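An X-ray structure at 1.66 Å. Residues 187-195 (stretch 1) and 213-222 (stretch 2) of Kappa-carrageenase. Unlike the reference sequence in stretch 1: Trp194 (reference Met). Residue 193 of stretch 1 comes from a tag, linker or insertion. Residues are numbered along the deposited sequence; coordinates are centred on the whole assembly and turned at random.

Stretch 1 (187-195) LNKWRAPWD
Stretch 2, residues 213-222: IWYVDGVEVA

Stretch 2 folds as a β-hairpin. Strand 213-216 passes through a type I' turn from Val216 to Val219 into strand 219-222, and the antiparallel ladder is fixed by Trp214 N to Ala222 O (2.9 Å), Val221 N to Trp214 O (2.8 Å), Val216 N to Val219 O (2.9 Å) and Val219 N to Val216 O (3.0 Å). The turn residues Asp217 (phi/psi 45/39°) and Gly218 (79/19°) both have positive phi, which glycine tolerates readily. Val221 departs from ideal extension, with psi at -12°.

Stretch 1 packs along the hairpin, running in roughly the same direction as strand 213-216 and broadly against strand 219-222, extended through strand 189-191 (phi -142 to -100°, psi 123 to 143°). No direct hydrogen bond joins the two; side chains fill the gap, and 358 Å² is buried in total. The CA atoms of Asn188 and Ala222 lie 6.6 Å apart, those of Trp190 and Val221 6.9 Å. Alternation along the extended segment 188-190 turns the CA-to-CB bonds of Asn188 and Trp190 toward the hairpin and that of Lys189 away.

The central fit is a knob of valines against a flat ring. Trp190 (chi1 t, chi2 76°) lays one face over Val221 and Val216. Val221, in the m rotamer, sets CG1 3.5 Å from the centroid of the Trp190 five-membered ring and only 9° off its normal, a CH-pi contact. Farther along the indole, Val216 (buried, chi1 t) brings CG1 to 3.6 Å from Trp190 CZ3. Beta-branched valines suit both extended backbone and this role, offering compact methyl bumps to a broad aromatic surface.

The same Val216 methyl also meets a second indole: CG1 lies 3.6 Å from Trp194 CZ2, near the plane of that ring and at its edge. Trp194, which differs from the reference sequence and follows the inserted Pro193, has an off-well chi1 of 27° and chi2 of -106°. Asp217 (chi1 m) flanks it, with OD2 3.6 Å from Trp194 CZ2. Water 1 completes this corner, accepting from Trp194 NE1 at 2.9 Å and donating to Asp217 OD2 at 2.6 Å, so it links the indole to the carboxylate.

At the other end, buried Asn188 (chi1 m, chi2 -52°) packs against both Trp214 and Ala222. Its ND2 sits over one face of the Trp214 ring, 3.4 Å from CH2, while OD1 is 3.3 Å from Ala222 CB. The alanine presents a single methyl to this contact; ND2 is hydrogen-bonded elsewhere in the structure, and OD1 to a residue flanking one of the stretches. Buried Trp214 (chi1 m, chi2 -103°) supplies the flat floor beneath the amide.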

# COMPACT_ATOMS: atom_id res chain seq x y z
N LEU A 187 -6.81 10.16 8.85
CA LEU A 187 -5.86 10.73 7.86
C LEU A 187 -4.55 11.03 8.55
O LEU A 187 -4.54 11.82 9.52
CB LEU A 187 -6.45 12.03 7.25
CG LEU A 187 -5.67 12.65 6.08
CD1 LEU A 187 -6.63 13.17 4.99
CD2 LEU A 187 -4.78 13.84 6.56
N ASN A 188 -3.44 10.54 7.98
CA ASN A 188 -2.14 10.99 8.41
C ASN A 188 -1.31 11.43 7.22
O ASN A 188 -1.22 10.75 6.22
CB ASN A 188 -1.39 9.80 9.06
CG ASN A 188 -2.00 9.39 10.36
OD1 ASN A 188 -2.22 10.20 11.26
ND2 ASN A 188 -2.33 8.12 10.44
N LYS A 189 -0.62 12.56 7.36
CA LYS A 189 0.31 13.05 6.32
C LYS A 189 1.64 13.29 7.06
O LYS A 189 1.65 13.69 8.27
CB LYS A 189 -0.25 14.37 5.75
CG LYS A 189 -1.40 14.08 4.78
CD LYS A 189 -1.86 15.34 4.04
CE LYS A 189 -2.89 15.02 2.96
NZ LYS A 189 -2.25 14.38 1.75
N TRP A 190 2.75 12.99 6.39
CA TRP A 190 4.06 13.36 6.94
C TRP A 190 4.94 13.80 5.83
O TRP A 190 4.92 13.21 4.76
CB TRP A 190 4.68 12.17 7.67
CG TRP A 190 5.99 12.48 8.35
CD1 TRP A 190 6.23 13.16 9.53
CD2 TRP A 190 7.30 12.08 7.88
NE1 TRP A 190 7.60 13.19 9.81
CE2 TRP A 190 8.28 12.58 8.87
CE3 TRP A 190 7.75 11.30 6.80
CZ2 TRP A 190 9.65 12.36 8.73
CZ3 TRP A 190 9.13 11.07 6.70
CH2 TRP A 190 10.04 11.57 7.65
N ARG A 191 5.71 14.89 6.04
CA ARG A 191 6.69 15.37 5.10
C ARG A 191 8.12 14.98 5.44
O ARG A 191 8.64 15.29 6.59
CB ARG A 191 6.54 16.92 4.91
CG ARG A 191 7.44 17.35 3.77
CD ARG A 191 7.25 18.94 3.65
NE ARG A 191 8.02 19.41 2.48
CZ ARG A 191 7.60 19.33 1.21
NH1 ARG A 191 6.40 18.75 0.95
NH2 ARG A 191 8.38 19.75 0.17
N ALA A 192 8.81 14.28 4.50
CA ALA A 192 10.15 13.74 4.78
C ALA A 192 11.19 14.84 4.48
O ALA A 192 10.91 15.73 3.64
CB ALA A 192 10.38 12.53 3.84
N PRO A 193 12.36 14.74 5.12
CA PRO A 193 13.44 15.69 4.75
C PRO A 193 14.26 15.16 3.55
O PRO A 193 15.27 15.79 3.14
CB PRO A 193 14.25 15.77 6.06
CG PRO A 193 14.16 14.34 6.60
CD PRO A 193 12.70 13.97 6.34
N TRP A 194 13.88 14.03 2.95
CA TRP A 194 14.59 13.40 1.81
C TRP A 194 13.55 12.94 0.81
O TRP A 194 12.37 12.86 1.15
CB TRP A 194 15.41 12.16 2.31
CG TRP A 194 14.82 11.51 3.55
CD1 TRP A 194 15.27 11.55 4.87
CD2 TRP A 194 13.66 10.60 3.57
NE1 TRP A 194 14.47 10.80 5.70
CE2 TRP A 194 13.47 10.20 4.96
CE3 TRP A 194 12.81 10.10 2.61
CZ2 TRP A 194 12.44 9.32 5.34
CZ3 TRP A 194 11.75 9.27 2.99
CH2 TRP A 194 11.60 8.87 4.32
N ASP A 195 13.99 12.72 -0.44
CA ASP A 195 13.08 12.33 -1.49
C ASP A 195 12.90 10.80 -1.37
O ASP A 195 13.84 10.06 -1.60
CB ASP A 195 13.81 12.70 -2.82
CG ASP A 195 13.05 12.25 -4.04
OD1 ASP A 195 12.14 11.36 -3.95
OD2 ASP A 195 13.39 12.74 -5.15
N ILE A 213 0.13 2.84 15.43
CA ILE A 213 1.20 3.83 15.49
C ILE A 213 2.09 3.60 14.27
O ILE A 213 2.52 2.48 14.02
CB ILE A 213 2.04 3.61 16.80
CG1 ILE A 213 1.04 3.57 18.01
CG2 ILE A 213 3.07 4.77 16.96
CD1 ILE A 213 1.56 2.71 19.14
N TRP A 214 2.45 4.68 13.60
CA TRP A 214 3.30 4.56 12.38
C TRP A 214 4.66 5.15 12.58
O TRP A 214 4.83 6.20 13.31
CB TRP A 214 2.65 5.38 11.31
CG TRP A 214 1.36 4.92 10.67
CD1 TRP A 214 1.23 4.32 9.41
CD2 TRP A 214 -0.00 5.01 11.21
NE1 TRP A 214 -0.09 4.03 9.13
CE2 TRP A 214 -0.89 4.50 10.15
CE3 TRP A 214 -0.56 5.55 12.39
CZ2 TRP A 214 -2.27 4.45 10.33
CZ3 TRP A 214 -1.92 5.49 12.56
CH2 TRP A 214 -2.78 4.97 11.55
N TYR A 215 5.65 4.51 11.96
CA TYR A 215 7.05 4.94 12.11
C TYR A 215 7.73 5.09 10.77
O TYR A 215 7.50 4.35 9.84
CB TYR A 215 7.82 3.83 12.87
CG TYR A 215 7.24 3.54 14.24
CD1 TYR A 215 6.24 2.57 14.41
CD2 TYR A 215 7.74 4.24 15.37
CE1 TYR A 215 5.73 2.28 15.72
CE2 TYR A 215 7.21 3.99 16.67
CZ TYR A 215 6.25 2.98 16.80
OH TYR A 215 5.73 2.76 18.08
N VAL A 216 8.58 6.09 10.63
CA VAL A 216 9.40 6.22 9.39
C VAL A 216 10.83 6.30 9.88
O VAL A 216 11.16 7.20 10.69
CB VAL A 216 8.99 7.42 8.50
CG1 VAL A 216 9.94 7.61 7.29
CG2 VAL A 216 7.54 7.26 8.10
N ASP A 217 11.73 5.44 9.36
CA ASP A 217 13.10 5.42 9.81
C ASP A 217 13.25 5.48 11.35
O ASP A 217 14.10 6.25 11.89
CB ASP A 217 13.88 6.58 9.14
CG ASP A 217 14.23 6.28 7.68
OD1 ASP A 217 14.11 5.12 7.24
OD2 ASP A 217 14.76 7.23 7.03
N GLY A 218 12.37 4.78 12.00
CA GLY A 218 12.41 4.52 13.46
C GLY A 218 11.93 5.73 14.23
O GLY A 218 12.26 5.87 15.42
N VAL A 219 11.21 6.63 13.59
CA VAL A 219 10.65 7.82 14.28
C VAL A 219 9.15 7.67 14.27
O VAL A 219 8.58 7.46 13.20
CB VAL A 219 11.08 9.12 13.65
CG1 VAL A 219 10.42 10.29 14.36
CG2 VAL A 219 12.60 9.22 13.60
N GLU A 220 8.48 7.75 15.41
CA GLU A 220 6.99 7.80 15.35
C GLU A 220 6.48 9.05 14.61
O GLU A 220 6.85 10.21 14.98
CB GLU A 220 6.38 7.79 16.77
CG GLU A 220 4.87 8.03 16.73
CD GLU A 220 4.20 7.86 18.13
OE1 GLU A 220 4.81 7.30 19.05
OE2 GLU A 220 3.07 8.31 18.33
N VAL A 221 5.66 8.87 13.59
CA VAL A 221 5.15 10.01 12.83
C VAL A 221 3.62 10.15 12.96
O VAL A 221 3.08 11.20 12.61
CB VAL A 221 5.52 9.95 11.33
CG1 VAL A 221 7.03 9.96 11.14
CG2 VAL A 221 4.93 8.71 10.64
N ALA A 222 2.91 9.15 13.50
CA ALA A 222 1.48 9.29 13.61
C ALA A 222 0.94 8.26 14.54
O ALA A 222 1.59 7.23 14.74
CB ALA A 222 0.76 9.07 12.27
O HOH W 1 15.58 9.50 8.06